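Local coordinates for niemann-Pick type C2 protein (PDB 3WEB) that binds oleic acid inside a lipid-carrier beta-sandwich and probably ferries hydrophobic semiochemicals in the chemical communication of worker ants, at residues E113-N116 / E117-K121; S29-R32 / E33-I36. All blocks are in the same frame, centred on the assembly; numbering follows the deposited sequence.

Interaction 1 (E113-N116 / E117-K121); sequences EFRN and EKDEK
R115 meets D119 and K121 across a beta hairpin whose tip is the type I turn N116-D119. R115 and K121 form an antiparallel non-hydrogen-bonded pair, so their side chains run together over one face of the sheet. R115 CB lies 3.4 Å from E120 O. CG comes near K121 CG, and CD passes close to D119 OD1. CG sits beside the backbone N (chi1 -62°) and the chain then extends fully, which carries the guanidinium between two carboxylates. NE and NH2 both bond E113 OE1, side-on and in the guanidinium plane. R115 NH1 reaches the syn lone pair of D119 OD1 at 2.9 Å, in a bent bond tilted from the guanidinium plane; the guanidinium and carboxylate planes are 61° apart. K121 NZ meets E113 OE2 at 2.7 Å, from the syn side but out of the carboxylate plane. E113 bridges two like charges, R115 NH2 and K121 NZ, 4.4 Å apart, which probably favours its charged form.

N116 holds the turn. Its OD1 accepts from K118 N and E120 N, which arrive from opposite faces of the amide. N116 ND2 gives a nearly straight bond (165°) to the anti lone pair of E120 OE1, at 2.9 Å. N116 N also bonds E120 O.

The hairpin joins strand 107-116 to strand 121-131. Strand 51-59 flanks the former, and F114 turns toward F42 and Y93 in the sandwich interior.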
# COMPACT_ATOMS: atom_id res chain seq x y z
N GLU A 113 0.78 4.37 -2.41
CA GLU A 113 0.57 4.48 -3.85
C GLU A 113 1.42 3.50 -4.66
O GLU A 113 2.55 3.19 -4.29
CB GLU A 113 0.89 5.89 -4.35
CG GLU A 113 0.28 7.03 -3.55
CD GLU A 113 0.63 8.40 -4.11
OE1 GLU A 113 1.62 8.51 -4.87
OE2 GLU A 113 -0.09 9.37 -3.78
N PHE A 114 0.85 3.02 -5.76
CA PHE A 114 1.63 2.36 -6.80
C PHE A 114 1.62 3.29 -8.00
O PHE A 114 0.56 3.72 -8.46
CB PHE A 114 0.99 1.03 -7.23
CG PHE A 114 1.35 -0.15 -6.38
CD1 PHE A 114 2.03 -0.02 -5.17
CD2 PHE A 114 0.97 -1.43 -6.78
CE1 PHE A 114 2.34 -1.13 -4.40
CE2 PHE A 114 1.29 -2.55 -6.01
CZ PHE A 114 1.97 -2.40 -4.82
N ARG A 115 2.81 3.61 -8.51
CA ARG A 115 2.93 4.40 -9.72
C ARG A 115 3.56 3.58 -10.83
O ARG A 115 4.32 2.64 -10.58
CB ARG A 115 3.77 5.66 -9.45
CG ARG A 115 3.15 6.58 -8.41
CD ARG A 115 4.05 7.77 -8.14
NE ARG A 115 3.50 8.64 -7.11
CZ ARG A 115 4.10 9.74 -6.67
NH1 ARG A 115 5.26 10.13 -7.19
NH2 ARG A 115 3.54 10.47 -5.71
N ASN A 116 3.26 3.95 -12.07
CA ASN A 116 3.94 3.33 -13.20
C ASN A 116 5.25 4.05 -13.50
O ASN A 116 5.65 5.00 -12.80
CB ASN A 116 3.04 3.26 -14.44
CG ASN A 116 2.70 4.63 -15.01
OD1 ASN A 116 3.23 5.66 -14.57
ND2 ASN A 116 1.82 4.65 -16.00
N GLU A 117 5.91 3.60 -14.57
CA GLU A 117 7.19 4.14 -15.03
C GLU A 117 7.13 5.63 -15.40
O GLU A 117 8.16 6.31 -15.44
CB GLU A 117 7.69 3.31 -16.22
CG GLU A 117 6.84 3.38 -17.49
CD GLU A 117 5.65 2.42 -17.52
OE1 GLU A 117 5.43 1.67 -16.55
OE2 GLU A 117 4.92 2.42 -18.54
N LYS A 118 5.91 6.12 -15.65
CA LYS A 118 5.67 7.49 -16.10
C LYS A 118 5.30 8.40 -14.94
O LYS A 118 4.89 9.55 -15.16
CB LYS A 118 4.54 7.50 -17.14
CG LYS A 118 4.77 6.61 -18.34
CD LYS A 118 3.48 6.29 -19.05
CE LYS A 118 3.75 5.46 -20.29
NZ LYS A 118 2.52 5.26 -21.10
N ASP A 119 5.43 7.89 -13.71
CA ASP A 119 5.06 8.60 -12.49
C ASP A 119 3.56 8.93 -12.40
O ASP A 119 3.16 9.92 -11.79
CB ASP A 119 5.92 9.86 -12.30
CG ASP A 119 5.94 10.37 -10.87
OD1 ASP A 119 5.94 9.53 -9.94
OD2 ASP A 119 5.96 11.60 -10.67
N GLU A 120 2.73 8.08 -13.01
CA GLU A 120 1.27 8.18 -12.93
C GLU A 120 0.77 7.21 -11.87
O GLU A 120 1.28 6.09 -11.77
CB GLU A 120 0.62 7.85 -14.27
CG GLU A 120 1.13 8.67 -15.44
CD GLU A 120 0.53 8.24 -16.77
OE1 GLU A 120 0.59 7.05 -17.13
OE2 GLU A 120 0.00 9.12 -17.48
N LYS A 121 -0.22 7.62 -11.08
CA LYS A 121 -0.76 6.77 -10.01
C LYS A 121 -1.70 5.69 -10.54
O LYS A 121 -2.75 6.00 -11.11
CB LYS A 121 -1.45 7.60 -8.92
CG LYS A 121 -0.49 8.48 -8.14
CD LYS A 121 -1.21 9.42 -7.18
CE LYS A 121 -0.28 10.57 -6.80
NZ LYS A 121 -0.74 11.29 -5.59
O HOH W 1 1.57 2.75 -18.15

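Interaction 2 (S29-R32 / E33-I36); sequences SIIR and ESEI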
# COMPACT_ATOMS: atom_id res chain seq x y z
N SER A 29 -5.23 -1.51 13.47
CA SER A 29 -4.20 -1.92 14.43
C SER A 29 -3.00 -2.53 13.71
O SER A 29 -3.16 -3.43 12.89
CB SER A 29 -4.75 -2.95 15.43
OG SER A 29 -5.87 -2.44 16.14
N ILE A 30 -1.82 -2.01 14.02
CA ILE A 30 -0.55 -2.53 13.53
C ILE A 30 0.24 -2.94 14.77
O ILE A 30 0.62 -2.08 15.57
CB ILE A 30 0.23 -1.47 12.70
CG1 ILE A 30 -0.61 -1.01 11.49
CG2 ILE A 30 1.61 -1.97 12.29
CD1 ILE A 30 -0.74 -2.01 10.36
N ILE A 31 0.45 -4.24 14.93
CA ILE A 31 1.07 -4.77 16.14
C ILE A 31 2.58 -4.79 15.98
O ILE A 31 3.11 -5.38 15.03
CB ILE A 31 0.57 -6.20 16.47
CG1 ILE A 31 -0.96 -6.34 16.28
CG2 ILE A 31 1.02 -6.63 17.86
CD1 ILE A 31 -1.82 -5.51 17.21
N ARG A 32 3.29 -4.15 16.91
CA ARG A 32 4.75 -4.21 16.92
C ARG A 32 5.22 -5.58 17.42
O ARG A 32 4.48 -6.29 18.11
CB ARG A 32 5.37 -3.06 17.71
CG ARG A 32 4.66 -2.70 19.00
CD ARG A 32 5.02 -1.29 19.42
NE ARG A 32 4.37 -0.90 20.67
CZ ARG A 32 4.66 0.21 21.35
NH1 ARG A 32 5.59 1.05 20.91
NH2 ARG A 32 4.01 0.48 22.48
N GLU A 33 6.44 -5.93 17.04
CA GLU A 33 7.03 -7.26 17.29
C GLU A 33 6.21 -8.38 16.65
O GLU A 33 6.06 -9.46 17.22
CB GLU A 33 7.26 -7.50 18.78
CG GLU A 33 8.16 -6.47 19.43
CD GLU A 33 8.84 -6.98 20.68
OE1 GLU A 33 8.13 -7.32 21.66
OE2 GLU A 33 10.09 -7.05 20.68
N SER A 34 5.67 -8.11 15.47
CA SER A 34 4.91 -9.09 14.71
C SER A 34 5.10 -8.89 13.21
O SER A 34 5.42 -7.79 12.75
CB SER A 34 3.42 -9.02 15.06
OG SER A 34 2.79 -7.93 14.41
N GLU A 35 4.92 -9.98 12.46
CA GLU A 35 4.87 -9.92 11.00
C GLU A 35 3.50 -9.42 10.57
O GLU A 35 2.47 -9.89 11.07
CB GLU A 35 5.12 -11.30 10.39
CG GLU A 35 6.58 -11.72 10.34
CD GLU A 35 6.82 -12.94 9.47
OE1 GLU A 35 5.88 -13.75 9.27
OE2 GLU A 35 7.95 -13.09 8.97
N ILE A 36 3.49 -8.46 9.66
CA ILE A 36 2.26 -7.93 9.09
C ILE A 36 2.20 -8.39 7.64
O ILE A 36 3.17 -8.21 6.89
CB ILE A 36 2.20 -6.39 9.15
CG1 ILE A 36 2.53 -5.86 10.56
CG2 ILE A 36 0.85 -5.86 8.66
CD1 ILE A 36 1.58 -6.32 11.65
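S34 OG donates a short hydrogen bond, 2.6 Å, to I31 O, joining the two arms of a connecting loop in the immunoglobulin-like beta-sandwich of this ML-domain protein. The hydroxyl stands above the carbonyl plane of I31, 42° out of it, and does not follow a lone pair. With chi1 at 78°, S34 OG lies between its own backbone N and carbonyl carbon, which turns it toward the preceding arm. There S34 OG also lies 3.5 Å from I31 CB.

I36 CD1 packs against the same carbonyl, 3.8 Å from I31 O. Further in, I30 CG2 and I36 CG1 face each other at 4.4 Å, a loose apolar contact between two buried side chains. The arms do not pair as a hairpin: the CA atoms of I30 and I36 are 7.5 Å apart. E33, at the bend, has a left-handed backbone, which helps reverse the chain.

The next shell fixes each arm to a different sheet. I30 bonds K130 of strand 121-131 and K132 through its backbone, and R32 bonds K132; E33 and S34 bond V99 of strand 91-99. R32 reaches outward, and its NH1 bonds T103 O. I18 and V99 touch both I30 and I36, and F97 adds to the packing on I36. I30 also touches the bound oleic acid, so this end of the loop helps line the lipid pocket. I36 CG1 stands beside its own backbone N, a bend at chi2 follows, and I36 CD1 ends 4.0 Å from I31 N.

From the N terminus, interaction 2 comes first. It closes the loop between strand 28-30 and strand 34-44, passing from the mixed sheet to the three-stranded antiparallel sheet. The chain then runs through strands 51-59, 62-66 and 91-99 before interaction 1 closes the turn between strands 107-116 and 121-131, within the mixed sheet. The two loops are in series, neither nested nor crossed. They lie on opposite sides of the chain's centre. The centres of interactions 1 and 2 are about 28 Å apart. Their nearest atoms are about 13 Å apart. Strand 121-131 links them: it leaves interaction 1 and runs parallel beside strand 28-30, which leads into interaction 2.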